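Local coordinates for protein transcriptional regulator (PDB 5JUB) that binds DNA through a helix-turn-helix domain in complex with its signalling peptide ComS, and so probably regulates transcription in Streptococcus thermophilus, at a contact of chain A with DNA. Residues are numbered along the deposited sequence; one frame, centred on the assembly and turned at random.

Site 1: a contact of chain A with DNA. Residues 36, 39-40, 45-48. With nucleotides of chain B.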
loop_
_atom_site.group_PDB
_atom_site.type_symbol
_atom_site.label_atom_id
_atom_site.label_comp_id
_atom_site.label_asym_id
_atom_site.label_seq_id
_atom_site.Cartn_x
_atom_site.Cartn_y
_atom_site.Cartn_z
ATOM N N GLN A 36 -15.098 24.307 -36.564
ATOM C CA GLN A 36 -14.724 23.065 -35.897
ATOM C C GLN A 36 -14.652 23.248 -34.386
ATOM O O GLN A 36 -15.037 22.349 -33.629
ATOM C CB GLN A 36 -13.391 22.552 -36.441
ATOM C CG GLN A 36 -12.933 21.242 -35.815
ATOM C CD GLN A 36 -13.903 20.103 -36.064
ATOM O OE1 GLN A 36 -14.641 20.103 -37.049
ATOM N NE2 GLN A 36 -13.909 19.124 -35.166
ATOM N N ARG A 39 -17.913 22.691 -32.910
ATOM C CA ARG A 39 -18.221 21.269 -32.803
ATOM C C ARG A 39 -17.437 20.606 -31.679
ATOM O O ARG A 39 -17.948 19.684 -31.032
ATOM C CB ARG A 39 -17.942 20.567 -34.133
ATOM C CG ARG A 39 -18.980 20.838 -35.214
ATOM C CD ARG A 39 -18.801 19.902 -36.402
ATOM N NE ARG A 39 -17.775 20.364 -37.332
ATOM C CZ ARG A 39 -18.032 20.925 -38.508
ATOM N NH1 ARG A 39 -19.287 21.089 -38.905
ATOM N NH2 ARG A 39 -17.037 21.316 -39.293
ATOM N N ILE A 40 -16.207 21.056 -31.428
ATOM C CA ILE A 40 -15.407 20.473 -30.355
ATOM C C ILE A 40 -15.977 20.861 -28.995
ATOM O O ILE A 40 -16.152 20.013 -28.113
ATOM C CB ILE A 40 -13.933 20.898 -30.490
ATOM C CG1 ILE A 40 -13.334 20.352 -31.786
ATOM C CG2 ILE A 40 -13.130 20.421 -29.290
ATOM C CD1 ILE A 40 -11.916 20.813 -32.042
ATOM N N SER A 45 -17.939 16.822 -32.065
ATOM C CA SER A 45 -16.742 16.171 -32.572
ATOM C C SER A 45 -15.706 16.072 -31.463
ATOM O O SER A 45 -15.609 16.947 -30.600
ATOM C CB SER A 45 -16.155 16.926 -33.773
ATOM O OG SER A 45 -17.086 16.996 -34.837
ATOM N N LEU A 46 -14.933 14.988 -31.499
ATOM C CA LEU A 46 -13.838 14.792 -30.563
ATOM C C LEU A 46 -12.544 15.252 -31.210
ATOM O O LEU A 46 -12.188 14.744 -32.285
ATOM C CB LEU A 46 -13.742 13.326 -30.156
ATOM C CG LEU A 46 -12.536 12.886 -29.325
ATOM C CD1 LEU A 46 -12.980 11.992 -28.179
ATOM C CD2 LEU A 46 -11.533 12.162 -30.209
ATOM N N PRO A 47 -11.813 16.191 -30.614
ATOM C CA PRO A 47 -10.638 16.747 -31.289
ATOM C C PRO A 47 -9.490 15.752 -31.357
ATOM O O PRO A 47 -9.314 14.903 -30.479
ATOM C CB PRO A 47 -10.270 17.953 -30.420
ATOM C CG PRO A 47 -10.762 17.582 -29.061
ATOM C CD PRO A 47 -12.024 16.791 -29.284
ATOM N N SER A 48 -8.704 15.870 -32.422
ATOM C CA SER A 48 -7.506 15.064 -32.568
ATOM C C SER A 48 -6.376 15.643 -31.721
ATOM O O SER A 48 -6.502 16.704 -31.105
ATOM C CB SER A 48 -7.093 14.982 -34.038
ATOM O OG SER A 48 -6.830 16.270 -34.567
ATOM P P DA B 12 -15.699 12.525 -34.524
ATOM O OP1 DA B 12 -15.689 12.300 -33.063
ATOM O OP2 DA B 12 -16.957 12.950 -35.180
ATOM O "O5'" DA B 12 -14.564 13.586 -34.881
ATOM C "C5'" DA B 12 -13.201 13.189 -34.822
ATOM C "C4'" DA B 12 -12.358 13.980 -35.803
ATOM O "O4'" DA B 12 -12.776 13.682 -37.159
ATOM C "C3'" DA B 12 -12.441 15.497 -35.648
ATOM O "O3'" DA B 12 -11.139 16.050 -35.694
ATOM C "C2'" DA B 12 -13.284 15.938 -36.845
ATOM C "C1'" DA B 12 -12.926 14.884 -37.879
ATOM N N9 DA B 12 -13.958 14.683 -38.890
ATOM C C8 DA B 12 -15.243 14.270 -38.681
ATOM N N7 DA B 12 -15.953 14.170 -39.780
ATOM C C5 DA B 12 -15.070 14.542 -40.780
ATOM C C6 DA B 12 -15.211 14.647 -42.177
ATOM N N6 DA B 12 -16.346 14.371 -42.826
ATOM N N1 DA B 12 -14.134 15.048 -42.885
ATOM C C2 DA B 12 -12.998 15.323 -42.231
ATOM N N3 DA B 12 -12.746 15.260 -40.925
ATOM C C4 DA B 12 -13.835 14.860 -40.249
ATOM P P DT B 13 -10.880 17.545 -35.173
ATOM O OP1 DT B 13 -9.530 17.563 -34.569
ATOM O OP2 DT B 13 -12.051 17.948 -34.363
ATOM O "O5'" DT B 13 -10.869 18.416 -36.514
ATOM C "C5'" DT B 13 -9.966 18.081 -37.560
ATOM C "C4'" DT B 13 -10.363 18.748 -38.864
ATOM O "O4'" DT B 13 -11.510 18.088 -39.429
ATOM C "C3'" DT B 13 -10.752 20.225 -38.757
ATOM O "O3'" DT B 13 -9.697 21.037 -39.265
ATOM C "C2'" DT B 13 -12.034 20.349 -39.609
ATOM C "C1'" DT B 13 -12.122 18.993 -40.304
ATOM N N1 DT B 13 -13.518 18.541 -40.574
ATOM C C2 DT B 13 -13.951 18.446 -41.876
ATOM O O2 DT B 13 -13.248 18.709 -42.834
ATOM N N3 DT B 13 -15.245 18.020 -42.020
ATOM C C4 DT B 13 -16.134 17.692 -41.013
ATOM O O4 DT B 13 -17.281 17.321 -41.243
ATOM C C5 DT B 13 -15.617 17.817 -39.669
ATOM C C7 DT B 13 -16.488 17.488 -38.492
ATOM C C6 DT B 13 -14.349 18.229 -39.516
ATOM P P DG B 14 -9.865 22.631 -39.376
ATOM O OP1 DG B 14 -8.509 23.218 -39.288
ATOM O OP2 DG B 14 -10.913 23.062 -38.425
ATOM O "O5'" DG B 14 -10.413 22.854 -40.861
ATOM C "C5'" DG B 14 -9.678 22.346 -41.971
ATOM C "C4'" DG B 14 -10.384 22.659 -43.277
ATOM O "O4'" DG B 14 -11.605 21.878 -43.370
ATOM C "C3'" DG B 14 -10.795 24.123 -43.455
ATOM O "O3'" DG B 14 -10.459 24.566 -44.762
ATOM C "C2'" DG B 14 -12.307 24.100 -43.239
ATOM C "C1'" DG B 14 -12.671 22.716 -43.748
ATOM N N9 DG B 14 -13.901 22.188 -43.167
ATOM C C8 DG B 14 -14.180 22.021 -41.832
ATOM N N7 DG B 14 -15.366 21.526 -41.608
ATOM C C5 DG B 14 -15.908 21.353 -42.875
ATOM C C6 DG B 14 -17.171 20.850 -43.265
ATOM O O6 DG B 14 -18.092 20.443 -42.543
ATOM N N1 DG B 14 -17.319 20.844 -44.650
ATOM C C2 DG B 14 -16.365 21.272 -45.544
ATOM N N2 DG B 14 -16.688 21.190 -46.843
ATOM N N3 DG B 14 -15.177 21.745 -45.191
ATOM C C4 DG B 14 -15.019 21.757 -43.846
#
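Arg39, on the recognition helix 34-42 of the helix-turn-helix domain, reaches into the major groove at the paired DT13-DG14 step of chain B. Its NH2 lies over the face of the DT13 pyrimidine, 4.2 Å from the ring centroid, in a cation-pi contact. The same NH2 comes within 2.9 Å of N7 on the Hoogsteen edge of DG14, but its N-H points elsewhere, so as modelled this is proximity and not a hydrogen bond. The thymine methyl packs against the guanidinium, with Arg39 CZ 3.8 Å from DT13 C7. Gln36 lies against the DT13 sugar and base: its CG, anti to the backbone N (chi1 -179°), packs 3.8 Å from C3' of DT13. The modelled approach of its NE2 to the DT13 phosphate is too short to trust. Toward the 5' side of the strand, the loop ahead of helix 49-58 holds the sugar-phosphate chain. Ser48 grips DT13 OP1 twice, with a nearly straight bond from its backbone N (2.9 Å, 172° at H) and a second from its hydroxyl OG at 3.0 Å. One nucleotide back, Leu46 N donates to DA12 OP1 at 3.2 Å. In a second-shell role, Gln36 OE1 also positions the Arg39 guanidinium: Arg39 NE donates to it at 3.2 Å, with OE1 in the guanidinium plane and NE well above the plane of the amide carbonyl.

Site 2: a contact of chain A with DNA. Residues 31-33, 36, 39-40, 51. With nucleotides of chain B.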
loop_
_atom_site.group_PDB
_atom_site.type_symbol
_atom_site.label_atom_id
_atom_site.label_comp_id
_atom_site.label_asym_id
_atom_site.label_seq_id
_atom_site.Cartn_x
_atom_site.Cartn_y
_atom_site.Cartn_z
ATOM N N GLU A 31 -4.385 26.099 -38.331
ATOM C CA GLU A 31 -4.418 24.874 -37.546
ATOM C C GLU A 31 -5.810 24.487 -37.072
ATOM O O GLU A 31 -6.058 23.304 -36.842
ATOM C CB GLU A 31 -3.493 24.997 -36.327
ATOM C CG GLU A 31 -2.057 25.364 -36.674
ATOM C CD GLU A 31 -1.088 25.072 -35.545
ATOM O OE1 GLU A 31 -1.411 24.226 -34.686
ATOM O OE2 GLU A 31 -0.003 25.690 -35.519
ATOM N N LEU A 32 -6.718 25.447 -36.922
ATOM C CA LEU A 32 -8.071 25.147 -36.477
ATOM C C LEU A 32 -9.000 26.261 -36.937
ATOM O O LEU A 32 -8.613 27.432 -36.979
ATOM C CB LEU A 32 -8.140 24.982 -34.953
ATOM C CG LEU A 32 -9.498 24.629 -34.338
ATOM C CD1 LEU A 32 -9.986 23.278 -34.837
ATOM C CD2 LEU A 32 -9.414 24.643 -32.821
ATOM N N THR A 33 -10.225 25.879 -37.283
ATOM C CA THR A 33 -11.245 26.811 -37.736
ATOM C C THR A 33 -12.292 27.024 -36.651
ATOM O O THR A 33 -12.438 26.219 -35.727
ATOM C CB THR A 33 -11.920 26.308 -39.018
ATOM O OG1 THR A 33 -12.578 25.062 -38.758
ATOM C CG2 THR A 33 -10.887 26.109 -40.117
ATOM N N GLN A 36 -15.098 24.307 -36.564
ATOM C CA GLN A 36 -14.724 23.065 -35.897
ATOM C C GLN A 36 -14.652 23.248 -34.386
ATOM O O GLN A 36 -15.037 22.349 -33.629
ATOM C CB GLN A 36 -13.391 22.552 -36.441
ATOM C CG GLN A 36 -12.933 21.242 -35.815
ATOM C CD GLN A 36 -13.903 20.103 -36.064
ATOM O OE1 GLN A 36 -14.641 20.103 -37.049
ATOM N NE2 GLN A 36 -13.909 19.124 -35.166
ATOM N N ARG A 39 -17.913 22.691 -32.910
ATOM C CA ARG A 39 -18.221 21.269 -32.803
ATOM C C ARG A 39 -17.437 20.606 -31.679
ATOM O O ARG A 39 -17.948 19.684 -31.032
ATOM C CB ARG A 39 -17.942 20.567 -34.133
ATOM C CG ARG A 39 -18.980 20.838 -35.214
ATOM C CD ARG A 39 -18.801 19.902 -36.402
ATOM N NE ARG A 39 -17.775 20.364 -37.332
ATOM C CZ ARG A 39 -18.032 20.925 -38.508
ATOM N NH1 ARG A 39 -19.287 21.089 -38.905
ATOM N NH2 ARG A 39 -17.037 21.316 -39.293
ATOM N N ILE A 40 -16.207 21.056 -31.428
ATOM C CA ILE A 40 -15.407 20.473 -30.355
ATOM C C ILE A 40 -15.977 20.861 -28.995
ATOM O O ILE A 40 -16.152 20.013 -28.113
ATOM C CB ILE A 40 -13.933 20.898 -30.490
ATOM C CG1 ILE A 40 -13.334 20.352 -31.786
ATOM C CG2 ILE A 40 -13.130 20.421 -29.290
ATOM C CD1 ILE A 40 -11.916 20.813 -32.042
ATOM N N ARG A 51 -4.911 19.061 -33.099
ATOM C CA ARG A 51 -5.781 20.197 -32.827
ATOM C C ARG A 51 -5.920 20.454 -31.333
ATOM O O ARG A 51 -6.036 21.612 -30.918
ATOM C CB ARG A 51 -7.152 19.972 -33.463
ATOM C CG ARG A 51 -7.084 19.476 -34.902
ATOM C CD ARG A 51 -6.216 20.375 -35.766
ATOM N NE ARG A 51 -5.802 19.716 -37.001
ATOM C CZ ARG A 51 -6.406 19.873 -38.174
ATOM N NH1 ARG A 51 -7.456 20.674 -38.281
ATOM N NH2 ARG A 51 -5.957 19.231 -39.244
ATOM P P DA B 12 -15.699 12.525 -34.524
ATOM O OP1 DA B 12 -15.689 12.300 -33.063
ATOM O OP2 DA B 12 -16.957 12.950 -35.180
ATOM O "O5'" DA B 12 -14.564 13.586 -34.881
ATOM C "C5'" DA B 12 -13.201 13.189 -34.822
ATOM C "C4'" DA B 12 -12.358 13.980 -35.803
ATOM O "O4'" DA B 12 -12.776 13.682 -37.159
ATOM C "C3'" DA B 12 -12.441 15.497 -35.648
ATOM O "O3'" DA B 12 -11.139 16.050 -35.694
ATOM C "C2'" DA B 12 -13.284 15.938 -36.845
ATOM C "C1'" DA B 12 -12.926 14.884 -37.879
ATOM N N9 DA B 12 -13.958 14.683 -38.890
ATOM C C8 DA B 12 -15.243 14.270 -38.681
ATOM N N7 DA B 12 -15.953 14.170 -39.780
ATOM C C5 DA B 12 -15.070 14.542 -40.780
ATOM C C6 DA B 12 -15.211 14.647 -42.177
ATOM N N6 DA B 12 -16.346 14.371 -42.826
ATOM N N1 DA B 12 -14.134 15.048 -42.885
ATOM C C2 DA B 12 -12.998 15.323 -42.231
ATOM N N3 DA B 12 -12.746 15.260 -40.925
ATOM C C4 DA B 12 -13.835 14.860 -40.249
ATOM P P DT B 13 -10.880 17.545 -35.173
ATOM O OP1 DT B 13 -9.530 17.563 -34.569
ATOM O OP2 DT B 13 -12.051 17.948 -34.363
ATOM O "O5'" DT B 13 -10.869 18.416 -36.514
ATOM C "C5'" DT B 13 -9.966 18.081 -37.560
ATOM C "C4'" DT B 13 -10.363 18.748 -38.864
ATOM O "O4'" DT B 13 -11.510 18.088 -39.429
ATOM C "C3'" DT B 13 -10.752 20.225 -38.757
ATOM O "O3'" DT B 13 -9.697 21.037 -39.265
ATOM C "C2'" DT B 13 -12.034 20.349 -39.609
ATOM C "C1'" DT B 13 -12.122 18.993 -40.304
ATOM N N1 DT B 13 -13.518 18.541 -40.574
ATOM C C2 DT B 13 -13.951 18.446 -41.876
ATOM O O2 DT B 13 -13.248 18.709 -42.834
ATOM N N3 DT B 13 -15.245 18.020 -42.020
ATOM C C4 DT B 13 -16.134 17.692 -41.013
ATOM O O4 DT B 13 -17.281 17.321 -41.243
ATOM C C5 DT B 13 -15.617 17.817 -39.669
ATOM C C7 DT B 13 -16.488 17.488 -38.492
ATOM C C6 DT B 13 -14.349 18.229 -39.516
ATOM P P DG B 14 -9.865 22.631 -39.376
ATOM O OP1 DG B 14 -8.509 23.218 -39.288
ATOM O OP2 DG B 14 -10.913 23.062 -38.425
ATOM O "O5'" DG B 14 -10.413 22.854 -40.861
ATOM C "C5'" DG B 14 -9.678 22.346 -41.971
ATOM C "C4'" DG B 14 -10.384 22.659 -43.277
ATOM O "O4'" DG B 14 -11.605 21.878 -43.370
ATOM C "C3'" DG B 14 -10.795 24.123 -43.455
ATOM O "O3'" DG B 14 -10.459 24.566 -44.762
ATOM C "C2'" DG B 14 -12.307 24.100 -43.239
ATOM C "C1'" DG B 14 -12.671 22.716 -43.748
ATOM N N9 DG B 14 -13.901 22.188 -43.167
ATOM C C8 DG B 14 -14.180 22.021 -41.832
ATOM N N7 DG B 14 -15.366 21.526 -41.608
ATOM C C5 DG B 14 -15.908 21.353 -42.875
ATOM C C6 DG B 14 -17.171 20.850 -43.265
ATOM O O6 DG B 14 -18.092 20.443 -42.543
ATOM N N1 DG B 14 -17.319 20.844 -44.650
ATOM C C2 DG B 14 -16.365 21.272 -45.544
ATOM N N2 DG B 14 -16.688 21.190 -46.843
ATOM N N3 DG B 14 -15.177 21.745 -45.191
ATOM C C4 DG B 14 -15.019 21.757 -43.846
#
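Thr33 and Arg51 meet the phosphate linking DT13 to DG14 of chain B from two different parts of the helix-turn-helix fold. Base readout here comes from the recognition helix 34-42: Arg39 brings NH2 to 3.5 Å from O6 of DG14, a major-groove approach that carries no assigned hydrogen bond, and Gln36 OE1 lies 3.5 Å from the thymine methyl C7 of DT13. Thr33 and Arg51 address the backbone, which probably helps set the register of the helix and would add little sequence selectivity. Thr33 stands just ahead of that helix and doubles up on DG14 OP2, giving its backbone N at 3.1 Å and its hydroxyl OG1 at 2.6 Å. OG1 lies between the backbone N and the carbonyl carbon (chi1 62°), which lets it donate to the same OP2 as the backbone N-H, while the methyl CG2 packs 3.9 Å from C3' of the DG14 sugar. OG1 also takes a weak bond from Gln36 N; the positive end of the helix would probably favour a phosphate here. Arg51, from helix 49-58, runs alongside the strand, with one face of its guanidinium over C5' of DT13, offset toward the rim. Its NH1 forms a salt bridge to DG14 OP1 at 2.9 Å. The same NH1 donates to the bridging oxygen O3' of DT13 at 2.5 Å, a strongly bent bond (120° at H) with O3' tilted 21° from the guanidinium plane.

The C-alpha centres of site 1 and site 2 lie about 6 Å apart, and Gln36, Arg39 and Ile40 belong to both, so the two form one continuous footprint on a single DNA strand. Helix 34-42 is the common element. Site 1 extends from it to the loop before helix 49-58 and the upstream phosphates; site 2 extends to the segment before helix 34-42 and into helix 49-58. Backbone grips on either side of the shared Arg39 probably hold it at its base step. The assembly contains two copies of the protein, each repeating this footprint.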